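Local coordinates for putative acetoin utilization protein, acetoin dehydrogenase (Thermus thermophilus, PDB 5AWE) that is of unknown function but joins two CBS domains to an ACT domain, an architecture consistent with sensing small regulatory ligands, at residues Asp5-Asp10 with Arg116-Ile121; Phe32-Val37 with Leu46-Asp51. All coordinates share one frame; numbering follows the deposited sequence.

Interaction 1 of 2, residues Asp5-Asp10 with Arg116-Ile121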
loop_
_atom_site.group_PDB
_atom_site.type_symbol
_atom_site.label_atom_id
_atom_site.label_comp_id
_atom_site.label_asym_id
_atom_site.label_seq_id
_atom_site.Cartn_x
_atom_site.Cartn_y
_atom_site.Cartn_z
ATOM N N ASP A 5 -24.316 16.816 -29.663
ATOM C CA ASP A 5 -25.214 17.624 -28.849
ATOM C C ASP A 5 -25.168 17.239 -27.389
ATOM O O ASP A 5 -25.746 17.929 -26.542
ATOM C CB ASP A 5 -26.659 17.500 -29.341
ATOM C CG ASP A 5 -26.791 17.777 -30.815
ATOM O OD1 ASP A 5 -26.111 18.703 -31.309
ATOM O OD2 ASP A 5 -27.570 17.060 -31.478
ATOM N N TRP A 6 -24.498 16.133 -27.082
ATOM C CA TRP A 6 -24.514 15.637 -25.718
ATOM C C TRP A 6 -23.132 15.356 -25.145
ATOM O O TRP A 6 -22.986 15.170 -23.930
ATOM C CB TRP A 6 -25.399 14.395 -25.646
ATOM C CG TRP A 6 -26.778 14.680 -26.164
ATOM C CD1 TRP A 6 -27.219 14.543 -27.453
ATOM C CD2 TRP A 6 -27.869 15.225 -25.423
ATOM N NE1 TRP A 6 -28.515 14.977 -27.559
ATOM C CE2 TRP A 6 -28.940 15.400 -26.327
ATOM C CE3 TRP A 6 -28.048 15.583 -24.082
ATOM C CZ2 TRP A 6 -30.174 15.918 -25.934
ATOM C CZ3 TRP A 6 -29.277 16.100 -23.689
ATOM C CH2 TRP A 6 -30.323 16.261 -24.615
HETATM N N MSE A 7 -22.118 15.346 -26.007
HETATM C CA MSE A 7 -20.751 15.087 -25.558
HETATM C C MSE A 7 -20.201 16.218 -24.700
HETATM O O MSE A 7 -20.650 17.359 -24.794
HETATM C CB MSE A 7 -19.826 14.877 -26.755
HETATM C CG MSE A 7 -19.475 16.142 -27.510
HETATM SE SE MSE A 7 -18.537 15.774 -29.004
HETATM C CE MSE A 7 -17.920 17.416 -29.370
ATOM N N THR A 8 -19.230 15.890 -23.856
ATOM C CA THR A 8 -18.413 16.901 -23.193
ATOM C C THR A 8 -17.221 17.233 -24.086
ATOM O O THR A 8 -16.468 16.344 -24.485
ATOM C CB THR A 8 -17.886 16.392 -21.842
ATOM O OG1 THR A 8 -18.987 16.140 -20.964
ATOM C CG2 THR A 8 -16.963 17.417 -21.212
ATOM N N LYS A 9 -17.050 18.511 -24.400
ATOM C CA LYS A 9 -15.994 18.918 -25.318
ATOM C C LYS A 9 -14.650 19.077 -24.609
ATOM O O LYS A 9 -14.595 19.289 -23.392
ATOM C CB LYS A 9 -16.370 20.232 -26.014
ATOM C CG LYS A 9 -17.537 20.120 -26.984
ATOM C CD LYS A 9 -17.868 21.469 -27.624
ATOM C CE LYS A 9 -16.733 21.972 -28.522
ATOM N NZ LYS A 9 -16.655 21.262 -29.838
ATOM N N ASP A 10 -13.571 18.958 -25.381
ATOM C CA ASP A 10 -12.217 19.198 -24.879
ATOM C C ASP A 10 -11.903 18.425 -23.594
ATOM O O ASP A 10 -11.643 19.023 -22.548
ATOM C CB ASP A 10 -12.008 20.699 -24.640
ATOM C CG ASP A 10 -12.206 21.523 -25.907
ATOM O OD1 ASP A 10 -11.876 21.024 -27.006
ATOM O OD2 ASP A 10 -12.693 22.669 -25.805
ATOM N N ARG A 116 -9.383 12.957 -35.692
ATOM C CA ARG A 116 -9.270 13.941 -34.615
ATOM C C ARG A 116 -10.192 13.669 -33.417
ATOM O O ARG A 116 -11.260 13.072 -33.569
ATOM C CB ARG A 116 -9.552 15.338 -35.159
ATOM C CG ARG A 116 -9.223 16.439 -34.178
ATOM C CD ARG A 116 -9.977 17.703 -34.528
ATOM N NE ARG A 116 -9.085 18.843 -34.740
ATOM C CZ ARG A 116 -8.487 19.517 -33.764
ATOM N NH1 ARG A 116 -8.679 19.156 -32.504
ATOM N NH2 ARG A 116 -7.721 20.563 -34.049
ATOM N N LEU A 117 -9.779 14.122 -32.233
ATOM C CA LEU A 117 -10.563 13.948 -31.010
ATOM C C LEU A 117 -11.237 15.263 -30.629
ATOM O O LEU A 117 -10.562 16.282 -30.459
ATOM C CB LEU A 117 -9.656 13.480 -29.861
ATOM C CG LEU A 117 -10.242 13.351 -28.446
ATOM C CD1 LEU A 117 -11.282 12.242 -28.413
ATOM C CD2 LEU A 117 -9.134 13.049 -27.446
ATOM N N VAL A 118 -12.563 15.237 -30.487
ATOM C CA VAL A 118 -13.325 16.454 -30.222
ATOM C C VAL A 118 -14.052 16.463 -28.879
ATOM O O VAL A 118 -14.445 17.521 -28.384
ATOM C CB VAL A 118 -14.363 16.712 -31.328
ATOM C CG1 VAL A 118 -13.658 16.928 -32.662
ATOM C CG2 VAL A 118 -15.329 15.540 -31.416
ATOM N N GLY A 119 -14.234 15.290 -28.286
ATOM C CA GLY A 119 -14.856 15.239 -26.977
ATOM C C GLY A 119 -15.076 13.839 -26.434
ATOM O O GLY A 119 -14.501 12.858 -26.915
ATOM N N ILE A 120 -15.922 13.747 -25.417
ATOM C CA ILE A 120 -16.197 12.466 -24.803
ATOM C C ILE A 120 -17.667 12.387 -24.386
ATOM O O ILE A 120 -18.218 13.344 -23.843
ATOM C CB ILE A 120 -15.258 12.266 -23.593
ATOM C CG1 ILE A 120 -15.225 10.797 -23.191
ATOM C CG2 ILE A 120 -15.695 13.147 -22.436
ATOM C CD1 ILE A 120 -13.867 10.366 -22.721
ATOM N N ILE A 121 -18.310 11.258 -24.663
ATOM C CA ILE A 121 -19.714 11.080 -24.297
ATOM C C ILE A 121 -19.893 9.860 -23.392
ATOM O O ILE A 121 -19.360 8.775 -23.665
ATOM C CB ILE A 121 -20.613 10.937 -25.559
ATOM C CG1 ILE A 121 -22.089 10.851 -25.148
ATOM C CG2 ILE A 121 -20.206 9.706 -26.358
ATOM C CD1 ILE A 121 -23.078 10.985 -26.315
HETATM O O HOH W 1 -18.757 13.391 -20.891
#
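K9 lies opposite G119 at a beta bulge: V118 and G119 both face V111 on strand 108-113, while their other side receives strand 8-9. This short strand, from the first CBS domain, thereby becomes an edge strand on the sheet of the second, tying the two CBS repeats together. T8 and I120 form the antiparallel hydrogen-bonded pair. T8 N donates to I120 O at 2.7 Å (N-H...O 156°), and I120 N returns a bond to T8 O at 2.8 Å. I120 O has a second donor, a water 3.0 Å away that also accepts from T8 OG1, so the T8 amide grips this carbonyl directly and the T8 hydroxyl does so through the water. Further along, D10 N reaches V118 O only weakly. G119 has no side chain, and T8 O comes within 3.2 Å of its CA. On the M7 side, I121 CB packs 4.2 Å from M7 CB, and W6 swings its indole away to A129 and E132 of helix 123-133. The CG of selenomethionine M7 sits between the backbone N and the carbonyl carbon (chi1 74°). From there the extended chain crosses the V118 side chain at about a right angle, bringing M7 CE 3.8 Å from V118 CG2.

Interaction 2 of 2, residues Phe32-Val37 with Leu46-Asp51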
loop_
_atom_site.group_PDB
_atom_site.type_symbol
_atom_site.label_atom_id
_atom_site.label_comp_id
_atom_site.label_asym_id
_atom_site.label_seq_id
_atom_site.Cartn_x
_atom_site.Cartn_y
_atom_site.Cartn_z
ATOM N N PHE A 32 -13.251 13.479 -14.040
ATOM C CA PHE A 32 -13.499 12.470 -15.068
ATOM C C PHE A 32 -13.194 11.066 -14.552
ATOM O O PHE A 32 -12.804 10.893 -13.394
ATOM C CB PHE A 32 -12.660 12.770 -16.316
ATOM C CG PHE A 32 -13.165 13.943 -17.125
ATOM C CD1 PHE A 32 -13.635 15.096 -16.497
ATOM C CD2 PHE A 32 -13.175 13.893 -18.520
ATOM C CE1 PHE A 32 -14.106 16.176 -17.243
ATOM C CE2 PHE A 32 -13.645 14.970 -19.280
ATOM C CZ PHE A 32 -14.112 16.112 -18.640
ATOM N N ARG A 33 -13.382 10.064 -15.407
ATOM C CA ARG A 33 -13.284 8.671 -14.981
ATOM C C ARG A 33 -12.626 7.815 -16.059
ATOM O O ARG A 33 -12.187 6.697 -15.806
ATOM C CB ARG A 33 -14.678 8.132 -14.662
ATOM C CG ARG A 33 -14.711 7.038 -13.611
ATOM C CD ARG A 33 -16.042 7.052 -12.868
ATOM N NE ARG A 33 -16.343 8.385 -12.352
ATOM C CZ ARG A 33 -17.483 8.723 -11.754
ATOM N NH1 ARG A 33 -18.447 7.825 -11.591
ATOM N NH2 ARG A 33 -17.661 9.966 -11.319
ATOM N N ARG A 34 -12.567 8.339 -17.272
ATOM C CA ARG A 34 -11.787 7.692 -18.306
ATOM C C ARG A 34 -10.881 8.706 -18.988
ATOM O O ARG A 34 -11.155 9.902 -18.995
ATOM C CB ARG A 34 -12.710 7.014 -19.319
ATOM C CG ARG A 34 -13.710 7.935 -19.950
ATOM C CD ARG A 34 -14.998 7.201 -20.255
ATOM N NE ARG A 34 -15.790 6.933 -19.055
ATOM C CZ ARG A 34 -16.150 5.717 -18.660
ATOM N NH1 ARG A 34 -15.786 4.649 -19.363
ATOM N NH2 ARG A 34 -16.893 5.567 -17.572
ATOM N N LEU A 35 -9.787 8.216 -19.551
ATOM C CA LEU A 35 -8.735 9.092 -20.031
ATOM C C LEU A 35 -8.218 8.603 -21.378
ATOM O O LEU A 35 -7.461 7.633 -21.448
ATOM C CB LEU A 35 -7.595 9.113 -19.010
ATOM C CG LEU A 35 -7.038 10.448 -18.508
ATOM C CD1 LEU A 35 -8.112 11.525 -18.517
ATOM C CD2 LEU A 35 -6.496 10.243 -17.098
ATOM N N PRO A 36 -8.639 9.252 -22.471
ATOM C CA PRO A 36 -8.148 8.801 -23.776
ATOM C C PRO A 36 -6.648 9.059 -23.803
ATOM O O PRO A 36 -6.179 9.971 -23.130
ATOM C CB PRO A 36 -8.915 9.671 -24.774
ATOM C CG PRO A 36 -9.329 10.879 -23.990
ATOM C CD PRO A 36 -9.529 10.421 -22.576
ATOM N N VAL A 37 -5.901 8.249 -24.546
ATOM C CA VAL A 37 -4.451 8.384 -24.583
ATOM C C VAL A 37 -3.951 8.823 -25.960
ATOM O O VAL A 37 -4.075 8.084 -26.937
ATOM C CB VAL A 37 -3.763 7.057 -24.202
ATOM C CG1 VAL A 37 -2.245 7.253 -24.144
ATOM C CG2 VAL A 37 -4.279 6.573 -22.850
ATOM N N LEU A 46 -6.938 3.821 -24.377
ATOM C CA LEU A 46 -7.913 4.369 -23.445
ATOM C C LEU A 46 -7.758 3.731 -22.072
ATOM O O LEU A 46 -7.532 2.521 -21.958
ATOM C CB LEU A 46 -9.331 4.138 -23.975
ATOM C CG LEU A 46 -10.493 4.853 -23.275
ATOM C CD1 LEU A 46 -11.005 4.009 -22.138
ATOM C CD2 LEU A 46 -10.036 6.214 -22.779
ATOM N N VAL A 47 -7.876 4.556 -21.034
ATOM C CA VAL A 47 -7.749 4.089 -19.661
ATOM C C VAL A 47 -8.883 4.622 -18.794
ATOM O O VAL A 47 -9.253 5.796 -18.894
ATOM C CB VAL A 47 -6.393 4.532 -19.037
ATOM C CG1 VAL A 47 -5.241 3.806 -19.704
ATOM C CG2 VAL A 47 -6.216 6.019 -19.201
ATOM N N THR A 48 -9.429 3.756 -17.946
ATOM C CA THR A 48 -10.374 4.184 -16.921
ATOM C C THR A 48 -9.709 4.279 -15.545
ATOM O O THR A 48 -8.594 3.792 -15.338
ATOM C CB THR A 48 -11.544 3.211 -16.791
ATOM O OG1 THR A 48 -11.065 1.972 -16.259
ATOM C CG2 THR A 48 -12.196 2.971 -18.148
ATOM N N ASP A 49 -10.412 4.904 -14.607
ATOM C CA ASP A 49 -9.964 4.976 -13.225
ATOM C C ASP A 49 -9.804 3.561 -12.674
ATOM O O ASP A 49 -8.847 3.276 -11.950
ATOM C CB ASP A 49 -10.983 5.757 -12.388
ATOM C CG ASP A 49 -10.422 6.206 -11.044
ATOM O OD1 ASP A 49 -9.576 7.122 -11.022
ATOM O OD2 ASP A 49 -10.833 5.648 -10.006
ATOM N N LYS A 50 -10.732 2.674 -13.024
ATOM C CA LYS A 50 -10.613 1.271 -12.636
ATOM C C LYS A 50 -9.319 0.638 -13.147
ATOM O O LYS A 50 -8.524 0.127 -12.359
ATOM C CB LYS A 50 -11.802 0.468 -13.161
ATOM C CG LYS A 50 -12.926 0.272 -12.164
ATOM C CD LYS A 50 -13.710 -1.002 -12.472
ATOM C CE LYS A 50 -12.844 -2.243 -12.272
ATOM N NZ LYS A 50 -13.520 -3.490 -12.732
ATOM N N ASP A 51 -9.117 0.666 -14.464
ATOM C CA ASP A 51 -7.873 0.186 -15.069
ATOM C C ASP A 51 -6.642 0.633 -14.263
ATOM O O ASP A 51 -5.765 -0.173 -13.957
ATOM C CB ASP A 51 -7.733 0.711 -16.507
ATOM C CG ASP A 51 -8.727 0.082 -17.474
ATOM O OD1 ASP A 51 -8.795 0.558 -18.629
ATOM O OD2 ASP A 51 -9.434 -0.881 -17.090
#
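L35 and V47 form the central hydrogen-bonded pair of an antiparallel beta hairpin, strands 34-39 and 42-48, in the first CBS repeat. L35 N donates to V47 O at 2.6 Å, with the donor nearly in line with the C=O bond, although the N-H...O angle is bent. The return bond from V47 N to L35 O is longer, 3.1 Å, and its donor stands 44° out of the carbonyl plane. On the face of L35 and V47, L35 CB meets V47 CG2 at 3.4 Å, and L35 also packs on L27 of helix 20-30. The other face carries R34, P36, L46 and T48. L46 CG is anti to the backbone N (chi1 -169°), and its CD2 methyl lies over the L35-P36 peptide, 3.2 Å from L35 O and 3.4 Å from P36 CA. At the end where the chain turns into helix 49-53, D49 N bonds R33 O at 2.8 Å, which fastens the start of that helix to the residue just ahead of strand 34-39. D49 OD2 itself is salt-bridged to K53. T48 is the N-cap, and with D51 it forms a capping box and the TxxD signature that contacts nucleotide ribose or phosphate in ligand-binding CBS domains; whether these residues do so here is not established. T48 N makes the weak half of the box, to D51 OD1, whereas D51 N meets T48 OG1 nearly straight (171°) at 3.0 Å.

Interaction 1 joins the two CBS repeats by strand pairing, whereas interaction 2 lies within the first; their centres are 15 Å apart, yet their side chains touch directly. I120, paired with T8 in interaction 1, places CD1 3.7 Å from CG of R34, a residue of the hairpin in interaction 2. Nearby, T8 CG2 packs 4.1 Å from F32 CZ, just ahead of that hairpin. L117 CD2 and P36 CG, also 4.1 Å apart, add a third apolar contact. Strand 116-122 thus links the two contacts: it hydrogen-bonds strand 8-9 along one edge and packs by side chains against strand 34-39.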